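Local coordinates for protein SOXX (Paracoccus pantotrophus, PDB 2C1D) that probably transfers electrons through a covalently bound heme c, as a cytochrome c subunit of the SoxXA complex that initiates chemotrophic sulfur oxidation, at residues 32-37 with 48-53; 81-86 with 91-96. All coordinates share one frame; numbering follows the deposited sequence.

Interaction 1 (32-37 with 48-53); sequences IMTTNA and GALPDV
L50 and V53 both turn toward T34, and a single methyl, T34 CG2, meets them. At the start of 48-53, G48 and A49 tie the loop to the fold: their backbone N atoms are hydrogen-bonded to the carboxylate of D64. L50 then makes the first apolar touch, its CD2 lying 4.2 Å from T34 CG2. The two side chains run at a slant to each other; chi2 of 8° puts L50 CD1 nearly eclipsed with CA, and it is the other branch, CD2, that faces the threonine. From L50 the chain folds through a type I beta turn to V53, closed by a weak bond from V53 N to L50 O of 3.4 Å. The setting is the heme-attachment region of a c-type cytochrome: T34 is where the backbone first departs from helical angles after helix 26-33, and the ten residues between the two segments carry the CXXCH motif, with C41 and C44 bound covalently to the heme and H45 an axial ligand of its iron. V53 completes the turn and brings CG1 to 4.0 Å from T34 CG2, the two side chains meeting nearly at right angles. The nearest CA atoms, of T34 and V53, are 7.3 Å apart. V53 CG1 nearly eclipses its own backbone N (chi1 -20°), away from a staggered position and so probably somewhat strained, and V53 also packs on V42. T34 turns OG1 back over its own backbone (chi1 56°) to V30 O in the last turn of the helix, while CG2 is left to face the loop.

Interaction 2 (81-86 with 91-96); sequences NAKMTF and MPAFYK. With HEC (heme c), chain O.
With CG anti to the backbone N (chi1 -176°) and the chain extended beyond it, M91 lays its CG beside A82 CB, 3.8 Å away, and delivers SD to the heme iron at 2.2 Å. H45 NE2 is the other axial ligand. K83 instead bends at chi2 and chi4, which carries NZ to M91 O at 2.8 Å. This ammonium stands above the carbonyl plane, 44° out of it, so it does not follow a lone pair, with the like-charged R172 of the SoxA chain nearby. Farther along, the methyl of A93 fits against the N81 amide, its CB 3.4 Å from N81 OD1. Two waters extend the seam: one accepts from N81 ND2 and K96 NZ, the other joins A82 N to P92 O. K96 NZ has a stronger partner in E177 of the SoxA chain. At the heme, one face of the F86 ring lies over heme propionate carbon CBD, which sits toward the rim, 3.6 Å from F86 CD1. The arrangement is the methionine-ligand loop of a His/Met cytochrome c, braced at the backbone beside the ligand; relative to a second histidine, a neutral thioether on iron is expected to stabilise the reduced state and raise the potential.

In the fold
The residues of interaction 1 all precede those of interaction 2, so the two follow in series along one cytochrome c domain, with the middle of the chain between them. Their centres are about 20 Å apart and their nearest atoms about 7 Å, without touching. Interaction 1 is a surface contact between the end of helix 26-33 and the loop that leads to helix 66-69; interaction 2 is buried and lies in the connection from helix 72-81 to helix 122-133. Helix 122-133 gives them common ground, since I32 and M33 pack on it from one contact and F94 and Y95 from the other. The first brackets the histidine-bearing attachment motif and the second supplies the methionine, the two axial ligands of one heme iron.

Interaction 1 (32-37 with 48-53)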
loop_
_atom_site.group_PDB
_atom_site.type_symbol
_atom_site.label_atom_id
_atom_site.label_comp_id
_atom_site.label_asym_id
_atom_site.label_seq_id
_atom_site.Cartn_x
_atom_site.Cartn_y
_atom_site.Cartn_z
ATOM N N ILE B 32 0.426 22.021 -14.666
ATOM C CA ILE B 32 -0.170 21.630 -13.400
ATOM C C ILE B 32 -0.683 20.191 -13.480
ATOM O O ILE B 32 -0.499 19.407 -12.566
ATOM C CB ILE B 32 -1.300 22.630 -13.028
ATOM C CG1 ILE B 32 -0.700 24.010 -12.701
ATOM C CG2 ILE B 32 -2.143 22.125 -11.858
ATOM C CD1 ILE B 32 -1.651 25.161 -12.893
ATOM N N MET B 33 -1.315 19.843 -14.595
ATOM C CA MET B 33 -1.968 18.547 -14.737
ATOM C C MET B 33 -0.966 17.385 -14.874
ATOM O O MET B 33 -1.320 16.220 -14.637
ATOM C CB MET B 33 -2.925 18.576 -15.937
ATOM C CG MET B 33 -4.141 19.510 -15.748
ATOM S SD MET B 33 -4.968 19.802 -17.322
ATOM C CE MET B 33 -5.799 18.277 -17.505
ATOM N N THR B 34 0.277 17.703 -15.233
ATOM C CA THR B 34 1.267 16.677 -15.573
ATOM C C THR B 34 2.494 16.725 -14.677
ATOM O O THR B 34 3.532 16.097 -14.972
ATOM C CB THR B 34 1.660 16.827 -17.020
ATOM O OG1 THR B 34 2.145 18.160 -17.263
ATOM C CG2 THR B 34 0.413 16.690 -17.926
ATOM N N THR B 35 2.360 17.453 -13.565
ATOM C CA THR B 35 3.414 17.547 -12.574
ATOM C C THR B 35 2.943 16.800 -11.321
ATOM O O THR B 35 1.841 17.066 -10.796
ATOM C CB THR B 35 3.741 19.022 -12.258
ATOM O OG1 THR B 35 4.204 19.700 -13.447
ATOM C CG2 THR B 35 4.911 19.102 -11.254
ATOM N N ASN B 36 3.778 15.881 -10.838
ATOM C CA ASN B 36 3.383 14.960 -9.766
ATOM C C ASN B 36 2.913 15.625 -8.457
ATOM O O ASN B 36 1.999 15.150 -7.795
ATOM C CB ASN B 36 4.519 13.967 -9.470
ATOM C CG ASN B 36 4.891 13.114 -10.685
ATOM O OD1 ASN B 36 4.292 13.230 -11.752
ATOM N ND2 ASN B 36 5.916 12.281 -10.531
ATOM N N ALA B 37 3.529 16.728 -8.091
ATOM C CA ALA B 37 3.252 17.340 -6.805
ATOM C C ALA B 37 2.123 18.342 -6.935
ATOM O O ALA B 37 1.733 18.931 -5.958
ATOM C CB ALA B 37 4.492 18.035 -6.279
ATOM N N GLY B 48 -4.923 12.015 -24.296
ATOM C CA GLY B 48 -4.456 11.786 -25.659
ATOM C C GLY B 48 -3.853 13.006 -26.330
ATOM O O GLY B 48 -2.896 12.892 -27.093
ATOM N N ALA B 49 -4.379 14.180 -26.009
ATOM C CA ALA B 49 -3.847 15.434 -26.526
ATOM C C ALA B 49 -2.425 15.721 -26.058
ATOM O O ALA B 49 -1.762 16.585 -26.606
ATOM C CB ALA B 49 -4.755 16.586 -26.146
ATOM N N LEU B 50 -1.948 15.023 -25.032
ATOM C CA LEU B 50 -0.568 15.208 -24.577
ATOM C C LEU B 50 0.197 13.884 -24.748
ATOM O O LEU B 50 0.367 13.142 -23.771
ATOM C CB LEU B 50 -0.569 15.637 -23.107
ATOM C CG LEU B 50 -0.740 17.094 -22.628
ATOM C CD1 LEU B 50 -1.094 18.080 -23.693
ATOM C CD2 LEU B 50 -1.741 17.165 -21.488
ATOM N N PRO B 51 0.665 13.579 -25.960
ATOM C CA PRO B 51 1.290 12.272 -26.250
ATOM C C PRO B 51 2.666 12.027 -25.608
ATOM O O PRO B 51 3.151 10.884 -25.542
ATOM C CB PRO B 51 1.417 12.277 -27.792
ATOM C CG PRO B 51 1.516 13.707 -28.152
ATOM C CD PRO B 51 0.638 14.439 -27.156
ATOM N N ASP B 52 3.304 13.075 -25.126
ATOM C CA ASP B 52 4.651 12.895 -24.579
ATOM C C ASP B 52 4.663 12.604 -23.087
ATOM O O ASP B 52 5.741 12.317 -22.538
ATOM C CB ASP B 52 5.526 14.086 -24.909
ATOM C CG ASP B 52 5.762 14.247 -26.424
ATOM O OD1 ASP B 52 5.593 13.270 -27.217
ATOM O OD2 ASP B 52 6.121 15.334 -26.909
ATOM N N VAL B 53 3.494 12.640 -22.427
ATOM C CA VAL B 53 3.467 12.277 -21.012
ATOM C C VAL B 53 3.483 10.772 -20.932
ATOM O O VAL B 53 2.722 10.070 -21.612
ATOM C CB VAL B 53 2.334 12.916 -20.117
ATOM C CG1 VAL B 53 1.743 14.170 -20.740
ATOM C CG2 VAL B 53 1.283 11.911 -19.704
#

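Interaction 2 (81-86 with 91-96)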
loop_
_atom_site.group_PDB
_atom_site.type_symbol
_atom_site.label_atom_id
_atom_site.label_comp_id
_atom_site.label_asym_id
_atom_site.label_seq_id
_atom_site.Cartn_x
_atom_site.Cartn_y
_atom_site.Cartn_z
ATOM N N ASN B 81 -13.552 20.156 -6.307
ATOM C CA ASN B 81 -13.995 19.075 -5.436
ATOM C C ASN B 81 -14.961 18.128 -6.162
ATOM O O ASN B 81 -16.172 18.367 -6.204
ATOM C CB ASN B 81 -14.615 19.612 -4.161
ATOM C CG ASN B 81 -14.871 18.525 -3.134
ATOM O OD1 ASN B 81 -14.832 17.324 -3.447
ATOM N ND2 ASN B 81 -15.156 18.935 -1.905
ATOM N N ALA B 82 -14.407 17.040 -6.705
ATOM C CA ALA B 82 -15.153 16.152 -7.582
ATOM C C ALA B 82 -16.216 15.391 -6.824
ATOM O O ALA B 82 -17.213 14.975 -7.418
ATOM C CB ALA B 82 -14.226 15.213 -8.312
ATOM N N LYS B 83 -16.028 15.231 -5.520
ATOM C CA LYS B 83 -17.022 14.609 -4.644
ATOM C C LYS B 83 -18.381 15.304 -4.621
ATOM O O LYS B 83 -19.362 14.711 -4.168
ATOM C CB LYS B 83 -16.499 14.533 -3.209
ATOM C CG LYS B 83 -15.402 13.476 -2.992
ATOM C CD LYS B 83 -14.001 14.084 -2.892
ATOM C CE LYS B 83 -12.989 13.135 -2.227
ATOM N NZ LYS B 83 -12.783 11.848 -2.954
ATOM N N MET B 84 -18.448 16.554 -5.076
ATOM C CA MET B 84 -19.727 17.282 -5.113
ATOM C C MET B 84 -20.505 16.999 -6.398
ATOM O O MET B 84 -21.665 17.406 -6.535
ATOM C CB MET B 84 -19.504 18.791 -4.979
ATOM C CG MET B 84 -18.806 19.229 -3.709
ATOM S SD MET B 84 -19.719 18.884 -2.222
ATOM C CE MET B 84 -21.008 20.204 -2.240
ATOM N N THR B 85 -19.849 16.333 -7.337
ATOM C CA THR B 85 -20.474 15.877 -8.572
ATOM C C THR B 85 -20.681 14.350 -8.521
ATOM O O THR B 85 -21.763 13.852 -8.851
ATOM C CB THR B 85 -19.589 16.269 -9.767
ATOM O OG1 THR B 85 -19.566 17.697 -9.925
ATOM C CG2 THR B 85 -20.136 15.763 -11.093
ATOM N N PHE B 86 -19.644 13.616 -8.107
ATOM C CA PHE B 86 -19.664 12.146 -8.064
ATOM C C PHE B 86 -19.446 11.695 -6.637
ATOM O O PHE B 86 -18.303 11.624 -6.177
ATOM C CB PHE B 86 -18.552 11.552 -8.920
ATOM C CG PHE B 86 -18.414 12.151 -10.292
ATOM C CD1 PHE B 86 -17.372 13.020 -10.576
ATOM C CD2 PHE B 86 -19.260 11.776 -11.323
ATOM C CE1 PHE B 86 -17.209 13.547 -11.844
ATOM C CE2 PHE B 86 -19.096 12.292 -12.603
ATOM C CZ PHE B 86 -18.074 13.174 -12.869
ATOM N N MET B 91 -11.468 10.181 -7.004
ATOM C CA MET B 91 -10.817 11.446 -7.348
ATOM C C MET B 91 -10.744 12.336 -6.104
ATOM O O MET B 91 -11.772 12.634 -5.492
ATOM C CB MET B 91 -11.584 12.184 -8.458
ATOM C CG MET B 91 -10.888 13.469 -8.910
ATOM S SD MET B 91 -11.349 13.962 -10.584
ATOM C CE MET B 91 -10.946 15.672 -10.501
ATOM N N PRO B 92 -9.539 12.751 -5.710
ATOM C CA PRO B 92 -9.409 13.625 -4.550
ATOM C C PRO B 92 -9.828 15.056 -4.911
ATOM O O PRO B 92 -9.899 15.400 -6.081
ATOM C CB PRO B 92 -7.919 13.531 -4.210
ATOM C CG PRO B 92 -7.244 13.305 -5.584
ATOM C CD PRO B 92 -8.238 12.460 -6.346
ATOM N N ALA B 93 -10.122 15.855 -3.889
ATOM C CA ALA B 93 -10.550 17.244 -4.036
ATOM C C ALA B 93 -9.310 18.086 -4.021
ATOM O O ALA B 93 -8.499 17.984 -3.099
ATOM C CB ALA B 93 -11.469 17.653 -2.902
ATOM N N PHE B 94 -9.159 18.912 -5.046
ATOM C CA PHE B 94 -7.967 19.744 -5.170
ATOM C C PHE B 94 -8.066 21.105 -4.494
ATOM O O PHE B 94 -7.059 21.784 -4.355
ATOM C CB PHE B 94 -7.574 19.843 -6.635
ATOM C CG PHE B 94 -7.002 18.558 -7.167
ATOM C CD1 PHE B 94 -7.809 17.622 -7.776
ATOM C CD2 PHE B 94 -5.649 18.278 -7.029
ATOM C CE1 PHE B 94 -7.264 16.405 -8.250
ATOM C CE2 PHE B 94 -5.106 17.079 -7.515
ATOM C CZ PHE B 94 -5.925 16.155 -8.123
ATOM N N TYR B 95 -9.245 21.449 -3.980
ATOM C CA TYR B 95 -9.463 22.736 -3.308
ATOM C C TYR B 95 -10.245 22.528 -2.010
ATOM O O TYR B 95 -11.327 23.082 -1.814
ATOM C CB TYR B 95 -10.180 23.710 -4.264
ATOM C CG TYR B 95 -9.959 25.171 -3.956
ATOM C CD1 TYR B 95 -8.677 25.729 -3.980
ATOM C CD2 TYR B 95 -11.031 26.014 -3.653
ATOM C CE1 TYR B 95 -8.465 27.091 -3.699
ATOM C CE2 TYR B 95 -10.826 27.376 -3.402
ATOM C CZ TYR B 95 -9.544 27.906 -3.438
ATOM O OH TYR B 95 -9.343 29.236 -3.171
ATOM N N LYS B 96 -9.677 21.708 -1.129
ATOM C CA LYS B 96 -10.319 21.282 0.105
ATOM C C LYS B 96 -9.293 21.304 1.206
ATOM O O LYS B 96 -8.146 20.896 1.015
ATOM C CB LYS B 96 -10.887 19.866 -0.018
ATOM C CG LYS B 96 -11.701 19.409 1.180
ATOM C CD LYS B 96 -12.360 18.049 0.904
ATOM C CE LYS B 96 -13.091 17.480 2.122
ATOM N NZ LYS B 96 -13.905 16.287 1.723
HETATM FE FE HEC O . -10.308 13.002 -12.291
HETATM C CHA HEC O . -13.505 12.173 -13.146
HETATM C CHB HEC O . -10.467 15.772 -14.229
HETATM C CHC HEC O . -7.241 13.921 -11.188
HETATM C CHD HEC O . -9.943 9.983 -10.632
HETATM N NA HEC O . -11.743 13.837 -13.453
HETATM C C1A HEC O . -12.970 13.301 -13.711
HETATM C C2A HEC O . -13.622 14.150 -14.683
HETATM C C3A HEC O . -12.781 15.157 -14.995
HETATM C C4A HEC O . -11.579 14.967 -14.205
HETATM C CMA HEC O . -12.962 16.332 -15.973
HETATM C CAA HEC O . -15.036 13.882 -15.200
HETATM C CBA HEC O . -15.092 12.630 -16.066
HETATM C CGA HEC O . -14.694 13.070 -17.424
HETATM O O1A HEC O . -15.482 13.840 -18.014
HETATM O O2A HEC O . -13.611 12.678 -17.917
HETATM N NB HEC O . -9.089 14.515 -12.659
HETATM C C1B HEC O . -9.369 15.616 -13.439
HETATM C C2B HEC O . -8.312 16.599 -13.268
HETATM C C3B HEC O . -7.403 16.084 -12.437
HETATM C C4B HEC O . -7.891 14.777 -12.032
HETATM C CMB HEC O . -8.244 17.939 -14.015
HETATM C CAB HEC O . -6.098 16.788 -11.961
HETATM C CBB HEC O . -6.370 18.026 -11.419
HETATM N NC HEC O . -8.817 12.103 -11.118
HETATM C C1C HEC O . -7.642 12.680 -10.792
HETATM C C2C HEC O . -6.863 11.704 -10.033
HETATM C C3C HEC O . -7.666 10.667 -9.749
HETATM C C4C HEC O . -8.883 10.864 -10.532
HETATM C CMC HEC O . -5.536 12.021 -9.323
HETATM C CAC HEC O . -7.355 9.359 -8.934
HETATM C CBC HEC O . -6.908 9.441 -7.673
HETATM N ND HEC O . -11.542 11.336 -11.916
HETATM C C1D HEC O . -11.170 10.185 -11.235
HETATM C C2D HEC O . -12.276 9.253 -11.259
HETATM C C3D HEC O . -13.387 9.951 -12.053
HETATM C C4D HEC O . -12.830 11.223 -12.423
HETATM C CMD HEC O . -12.345 7.836 -10.628
HETATM C CAD HEC O . -14.805 9.429 -12.426
HETATM C CBD HEC O . -15.775 9.865 -11.330
HETATM C CGD HEC O . -16.521 8.692 -10.728
HETATM O O1D HEC O . -16.174 8.266 -9.574
HETATM O O2D HEC O . -17.456 8.204 -11.433
HETATM O O HOH W 1 -16.167 16.943 0.347
HETATM O O HOH W 2 -11.506 17.290 -7.120
#